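Local coordinates for protein PP1b (Porcine reproductive and respiratory syndrome virus, PDB 6JDR) that probably hydrolyses ATP to unwind RNA and DNA duplexes with 5' to 3' polarity, as the nsp10 helicase portion of an arterivirus replicase polyprotein, at residues 135-140 with 262-267; 214-219 with 236-241. The protein carries 1 engineered substitution. All coordinates share one frame; numbering follows the deposited sequence.

Interaction 1. Residues 135-140 with 262-267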
loop_
_atom_site.group_PDB
_atom_site.type_symbol
_atom_site.label_atom_id
_atom_site.label_comp_id
_atom_site.label_asym_id
_atom_site.label_seq_id
_atom_site.Cartn_x
_atom_site.Cartn_y
_atom_site.Cartn_z
ATOM N N VAL A 135 -20.300 -5.325 3.885
ATOM C CA VAL A 135 -19.803 -6.032 5.075
ATOM C C VAL A 135 -18.363 -6.522 4.847
ATOM O O VAL A 135 -17.554 -6.534 5.775
ATOM C CB VAL A 135 -20.744 -7.174 5.554
ATOM C CG1 VAL A 135 -20.997 -8.207 4.468
ATOM C CG2 VAL A 135 -20.175 -7.853 6.794
ATOM N N ALA A 136 -18.046 -6.897 3.610
ATOM C CA ALA A 136 -16.676 -7.238 3.230
ATOM C C ALA A 136 -15.792 -5.993 3.192
ATOM O O ALA A 136 -14.626 -6.041 3.596
ATOM C CB ALA A 136 -16.662 -7.933 1.879
ATOM N N VAL A 137 -16.347 -4.884 2.704
ATOM C CA VAL A 137 -15.631 -3.606 2.678
ATOM C C VAL A 137 -15.173 -3.231 4.090
ATOM O O VAL A 137 -14.004 -2.906 4.300
ATOM C CB VAL A 137 -16.497 -2.474 2.072
ATOM C CG1 VAL A 137 -15.891 -1.102 2.339
ATOM C CG2 VAL A 137 -16.674 -2.679 0.575
ATOM N N ALA A 138 -16.097 -3.288 5.048
ATOM C CA ALA A 138 -15.788 -2.980 6.452
ATOM C C ALA A 138 -14.658 -3.858 6.991
ATOM O O ALA A 138 -13.685 -3.360 7.554
ATOM C CB ALA A 138 -17.031 -3.142 7.311
ATOM N N SER A 139 -14.798 -5.164 6.796
ATOM C CA SER A 139 -13.790 -6.135 7.209
ATOM C C SER A 139 -12.435 -5.876 6.544
ATOM O O SER A 139 -11.407 -5.805 7.217
ATOM C CB SER A 139 -14.277 -7.550 6.886
ATOM O OG SER A 139 -13.224 -8.495 6.967
ATOM N N ASN A 140 -12.440 -5.733 5.224
ATOM C CA ASN A 140 -11.205 -5.537 4.463
ATOM C C ASN A 140 -10.511 -4.203 4.735
ATOM O O ASN A 140 -9.285 -4.115 4.639
ATOM C CB ASN A 140 -11.476 -5.693 2.965
ATOM C CG ASN A 140 -11.758 -7.132 2.572
ATOM O OD1 ASN A 140 -11.133 -8.060 3.086
ATOM N ND2 ASN A 140 -12.691 -7.326 1.650
ATOM N N CYS A 262 -11.794 8.861 -0.992
ATOM C CA CYS A 262 -12.713 7.844 -0.493
ATOM C C CYS A 262 -12.725 7.849 1.033
ATOM O O CYS A 262 -11.669 7.900 1.665
ATOM C CB CYS A 262 -12.339 6.458 -1.017
ATOM S SG CYS A 262 -13.683 5.254 -0.888
ATOM N N TYR A 263 -13.922 7.810 1.614
ATOM C CA TYR A 263 -14.093 7.836 3.072
ATOM C C TYR A 263 -13.299 6.737 3.788
ATOM O O TYR A 263 -12.878 6.919 4.929
ATOM C CB TYR A 263 -15.574 7.709 3.446
ATOM C CG TYR A 263 -16.087 6.291 3.339
ATOM C CD1 TYR A 263 -16.128 5.461 4.457
ATOM C CD2 TYR A 263 -16.500 5.769 2.117
ATOM C CE1 TYR A 263 -16.576 4.153 4.362
ATOM C CE2 TYR A 263 -16.957 4.465 2.013
ATOM C CZ TYR A 263 -16.992 3.661 3.138
ATOM O OH TYR A 263 -17.442 2.366 3.037
ATOM N N VAL A 264 -13.104 5.600 3.119
ATOM C CA VAL A 264 -12.397 4.470 3.721
ATOM C C VAL A 264 -11.000 4.834 4.223
ATOM O O VAL A 264 -10.528 4.244 5.194
ATOM C CB VAL A 264 -12.293 3.247 2.774
ATOM C CG1 VAL A 264 -13.674 2.686 2.461
ATOM C CG2 VAL A 264 -11.526 3.577 1.496
ATOM N N PHE A 265 -10.354 5.812 3.585
ATOM C CA PHE A 265 -8.993 6.209 3.965
ATOM C C PHE A 265 -8.925 6.896 5.323
ATOM O O PHE A 265 -7.888 6.856 5.981
ATOM C CB PHE A 265 -8.360 7.120 2.905
ATOM C CG PHE A 265 -8.368 6.541 1.521
ATOM C CD1 PHE A 265 -8.132 5.190 1.308
ATOM C CD2 PHE A 265 -8.610 7.354 0.426
ATOM C CE1 PHE A 265 -8.148 4.660 0.030
ATOM C CE2 PHE A 265 -8.624 6.833 -0.852
ATOM C CZ PHE A 265 -8.394 5.486 -1.054
ATOM N N ASP A 266 -10.027 7.512 5.738
ATOM C CA ASP A 266 -10.108 8.156 7.048
ATOM C C ASP A 266 -10.367 7.168 8.189
ATOM O O ASP A 266 -10.257 7.534 9.356
ATOM C CB ASP A 266 -11.188 9.237 7.030
ATOM C CG ASP A 266 -10.900 10.320 6.009
ATOM O OD1 ASP A 266 -9.752 10.813 5.979
ATOM O OD2 ASP A 266 -11.809 10.673 5.226
ATOM N N ILE A 267 -10.716 5.930 7.855
ATOM C CA ILE A 267 -10.913 4.879 8.858
ATOM C C ILE A 267 -9.947 3.706 8.659
ATOM O O ILE A 267 -10.009 2.712 9.378
ATOM C CB ILE A 267 -12.380 4.385 8.876
ATOM C CG1 ILE A 267 -12.818 3.874 7.498
ATOM C CG2 ILE A 267 -13.304 5.510 9.321
ATOM C CD1 ILE A 267 -14.182 3.210 7.497
#

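Interaction 2. Residues 214-219 with 236-241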
loop_
_atom_site.group_PDB
_atom_site.type_symbol
_atom_site.label_atom_id
_atom_site.label_comp_id
_atom_site.label_asym_id
_atom_site.label_seq_id
_atom_site.Cartn_x
_atom_site.Cartn_y
_atom_site.Cartn_z
ATOM N N GLY A 214 -11.218 -1.184 -14.547
ATOM C CA GLY A 214 -11.343 -2.576 -14.977
ATOM C C GLY A 214 -11.857 -3.530 -13.906
ATOM O O GLY A 214 -12.395 -4.590 -14.227
ATOM N N GLY A 215 -11.686 -3.167 -12.638
ATOM C CA GLY A 215 -12.205 -3.965 -11.529
ATOM C C GLY A 215 -11.213 -4.997 -11.030
ATOM O O GLY A 215 -10.084 -5.070 -11.510
ATOM N N TRP A 216 -11.651 -5.810 -10.071
ATOM C CA TRP A 216 -10.769 -6.746 -9.373
ATOM C C TRP A 216 -10.249 -7.865 -10.271
ATOM O O TRP A 216 -10.996 -8.428 -11.070
ATOM C CB TRP A 216 -11.499 -7.362 -8.177
ATOM C CG TRP A 216 -10.646 -8.289 -7.363
ATOM C CD1 TRP A 216 -9.598 -7.946 -6.562
ATOM C CD2 TRP A 216 -10.774 -9.710 -7.270
ATOM N NE1 TRP A 216 -9.060 -9.065 -5.977
ATOM C CE2 TRP A 216 -9.765 -10.164 -6.393
ATOM C CE3 TRP A 216 -11.641 -10.646 -7.843
ATOM C CZ2 TRP A 216 -9.599 -11.514 -6.074
ATOM C CZ3 TRP A 216 -11.478 -11.988 -7.526
ATOM C CH2 TRP A 216 -10.463 -12.408 -6.648
ATOM N N CYS A 217 -8.960 -8.165 -10.134
ATOM C CA CYS A 217 -8.373 -9.370 -10.713
ATOM C C CYS A 217 -7.441 -10.007 -9.673
ATOM O O CYS A 217 -6.792 -9.297 -8.898
ATOM C CB CYS A 217 -7.643 -9.059 -12.029
ATOM S SG CYS A 217 -5.931 -8.489 -11.881
ATOM N N PRO A 218 -7.380 -11.349 -9.648
ATOM C CA PRO A 218 -6.717 -12.053 -8.549
ATOM C C PRO A 218 -5.211 -11.799 -8.478
ATOM O O PRO A 218 -4.556 -11.624 -9.505
ATOM C CB PRO A 218 -7.003 -13.526 -8.852
ATOM C CG PRO A 218 -7.166 -13.575 -10.330
ATOM C CD PRO A 218 -7.802 -12.271 -10.717
ATOM N N GLY A 219 -4.687 -11.777 -7.258
ATOM C CA GLY A 219 -3.269 -11.557 -7.015
ATOM C C GLY A 219 -2.928 -11.847 -5.566
ATOM O O GLY A 219 -3.800 -12.232 -4.782
ATOM N N LEU A 236 -14.456 0.880 -3.621
ATOM C CA LEU A 236 -15.367 0.003 -2.897
ATOM C C LEU A 236 -15.508 -1.365 -3.573
ATOM O O LEU A 236 -15.653 -2.377 -2.892
ATOM C CB LEU A 236 -16.734 0.662 -2.736
ATOM C CG LEU A 236 -16.797 1.890 -1.826
ATOM C CD1 LEU A 236 -18.228 2.391 -1.756
ATOM C CD2 LEU A 236 -16.274 1.570 -0.434
ATOM N N ARG A 237 -15.462 -1.390 -4.905
ATOM C CA ARG A 237 -15.466 -2.654 -5.650
ATOM C C ARG A 237 -14.277 -3.527 -5.259
ATOM O O ARG A 237 -14.445 -4.716 -4.994
ATOM C CB ARG A 237 -15.448 -2.414 -7.162
ATOM C CG ARG A 237 -16.773 -1.954 -7.747
ATOM C CD ARG A 237 -16.655 -1.732 -9.251
ATOM N NE ARG A 237 -17.932 -1.347 -9.856
ATOM C CZ ARG A 237 -18.193 -0.190 -10.475
ATOM N NH1 ARG A 237 -17.269 0.763 -10.612
ATOM N NH2 ARG A 237 -19.407 0.011 -10.979
ATOM N N LEU A 238 -13.084 -2.935 -5.223
ATOM C CA LEU A 238 -11.873 -3.651 -4.816
ATOM C C LEU A 238 -11.961 -4.125 -3.368
ATOM O O LEU A 238 -11.740 -5.298 -3.076
ATOM C CB LEU A 238 -10.633 -2.769 -4.975
ATOM C CG LEU A 238 -10.223 -2.356 -6.392
ATOM C CD1 LEU A 238 -8.919 -1.573 -6.341
ATOM C CD2 LEU A 238 -10.092 -3.561 -7.315
ATOM N N LEU A 239 -12.297 -3.207 -2.468
ATOM C CA LEU A 239 -12.402 -3.529 -1.052
ATOM C C LEU A 239 -13.471 -4.574 -0.731
ATOM O O LEU A 239 -13.438 -5.179 0.339
ATOM C CB LEU A 239 -12.631 -2.263 -0.234
ATOM C CG LEU A 239 -11.383 -1.392 -0.126
ATOM C CD1 LEU A 239 -11.717 -0.034 0.475
ATOM C CD2 LEU A 239 -10.313 -2.094 0.693
ATOM N N SER A 240 -14.413 -4.787 -1.645
ATOM C CA SER A 240 -15.360 -5.890 -1.514
ATOM C C SER A 240 -14.704 -7.262 -1.726
ATOM O O SER A 240 -15.217 -8.268 -1.241
ATOM C CB SER A 240 -16.515 -5.721 -2.505
ATOM O OG SER A 240 -17.240 -4.537 -2.241
ATOM N N LYS A 241 -13.587 -7.295 -2.458
ATOM C CA LYS A 241 -12.905 -8.542 -2.822
ATOM C C LYS A 241 -11.551 -8.766 -2.133
ATOM O O LYS A 241 -11.154 -9.910 -1.917
ATOM C CB LYS A 241 -12.706 -8.598 -4.341
ATOM C CG LYS A 241 -13.991 -8.756 -5.143
ATOM C CD LYS A 241 -14.557 -10.165 -5.028
ATOM C CE LYS A 241 -15.786 -10.345 -5.906
ATOM N NZ LYS A 241 -16.367 -11.712 -5.788
#

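Interaction 1. Residues 135-140 with 262-267
Val-137 on helix 134-142 meets Tyr-263 and Val-264 in the helicase core, where this helix packs on the loop between strands 245-248 and 270-276. The contact is small: the two segments bury 63 Å² in all. Val-137 is the one residue of its segment that touches the loop. Its CG1 branch does the work, lying 3.9 Å from Tyr-263 OH and 4.4 Å from Val-264 CG1. With chi1 at 167°, CG1 stands opposite the backbone N of Val-137 and reaches the loop. The side chains of Val-137 and Tyr-263 cross obliquely. The phenol end is what meets the methyl, so the touch is van der Waals packing against a hydroxyl. On the tyrosine side, chi1 of 78° lets the phenol end reach Val-137, although the CB of Tyr-263 does not point at the helix. Val-264 CG1 lies 3.5 Å above one face of the Tyr-263 ring, offset toward its rim, so the two loop side chains also pack on each other. The fold here is the P-loop NTPase core of a superfamily 1 helicase. Helix 134-142 runs into strand 145-148, which leads to the probable Walker A loop. Strands 245-248 and 270-276 flank strand 145-148 in the sheet. The loop turns tightly through bonds between residues three apart: Phe-265 N to Cys-262 O at 3.1 Å, Asp-266 N to Tyr-263 O at 3.0 Å and Ile-267 N to Val-264 O at 3.2 Å. Leu-236 of helix 232-239 touches both Val-137 and Tyr-263. Farther along the loop, Asp-266 hydrogen-bonds His-261; both belong to a zinc site seen in a structure of this protein, although no zinc is bound to them in this chain.

Interaction 2. Residues 214-219 with 236-241
Gly-215 and Trp-216 pass beside the C-terminal part of helix 232-239, on the loop that joins strands 208-211 and 222-224. Gly-215 comes first, with its carbonyl carbon C 4.1 Å from Leu-238 CD2. Its positive phi, 90°, is one that glycine takes up readily. Trp-216 follows and carries most of the contact. Its CA lies 3.9 Å from Leu-238 CD2, and its CB lies 4.1 Å from the same methyl. That methyl stays at the edge of the indole, near its plane. Lys-241 comes over a face. Its CB stands 3.6 Å from the centroid of the five-membered ring of Trp-216, only 10° off the ring normal, which makes a CH-pi contact. Lys-241 CG then lies 4.0 Å from Trp-216 CD2, and Lys-241 CD lies 4.1 Å from Trp-216 CE3. The lysine chain bends at chi2 (-73°) and leads its amino end away from the loop. The two side chains cross at about a right angle. Cys-217 turns its side chain away from the helix, and its N bonds to Tyr-170 OH on strand 168-171. Pro-218 N is near the rim of the opposite indole face, 4.1 Å above the plane. The contact ties this loop to the 236-241 segment within the superfamily 1 helicase core. It is apolar. Lysine methylenes lie over the ring face, while the leucine methyl packs on the CA and CB of Trp-216 at the ring's edge, and the lysine charge is left to the exposed side.

In the fold
Interactions 1 and 2 are neighbours in the helicase core, with centres 13 Å apart and helices 134-142 and 232-239 in contact between them. Asn-140 ND2 lies 2.6 Å from Leu-239 O, a probable hydrogen bond. Val-137 CG2 packs 3.4 Å from Ser-240 OG, so its two methyls face different partners. Ser-240 in turn bonds Leu-236 O through both its N and its OG, from opposite faces of the carbonyl plane. The side chain of Leu-238 is about 10 Å from that of Asp-225, probably part of helicase motif II. The side chain of Tyr-263 is about 12 Å from a bound zinc ion.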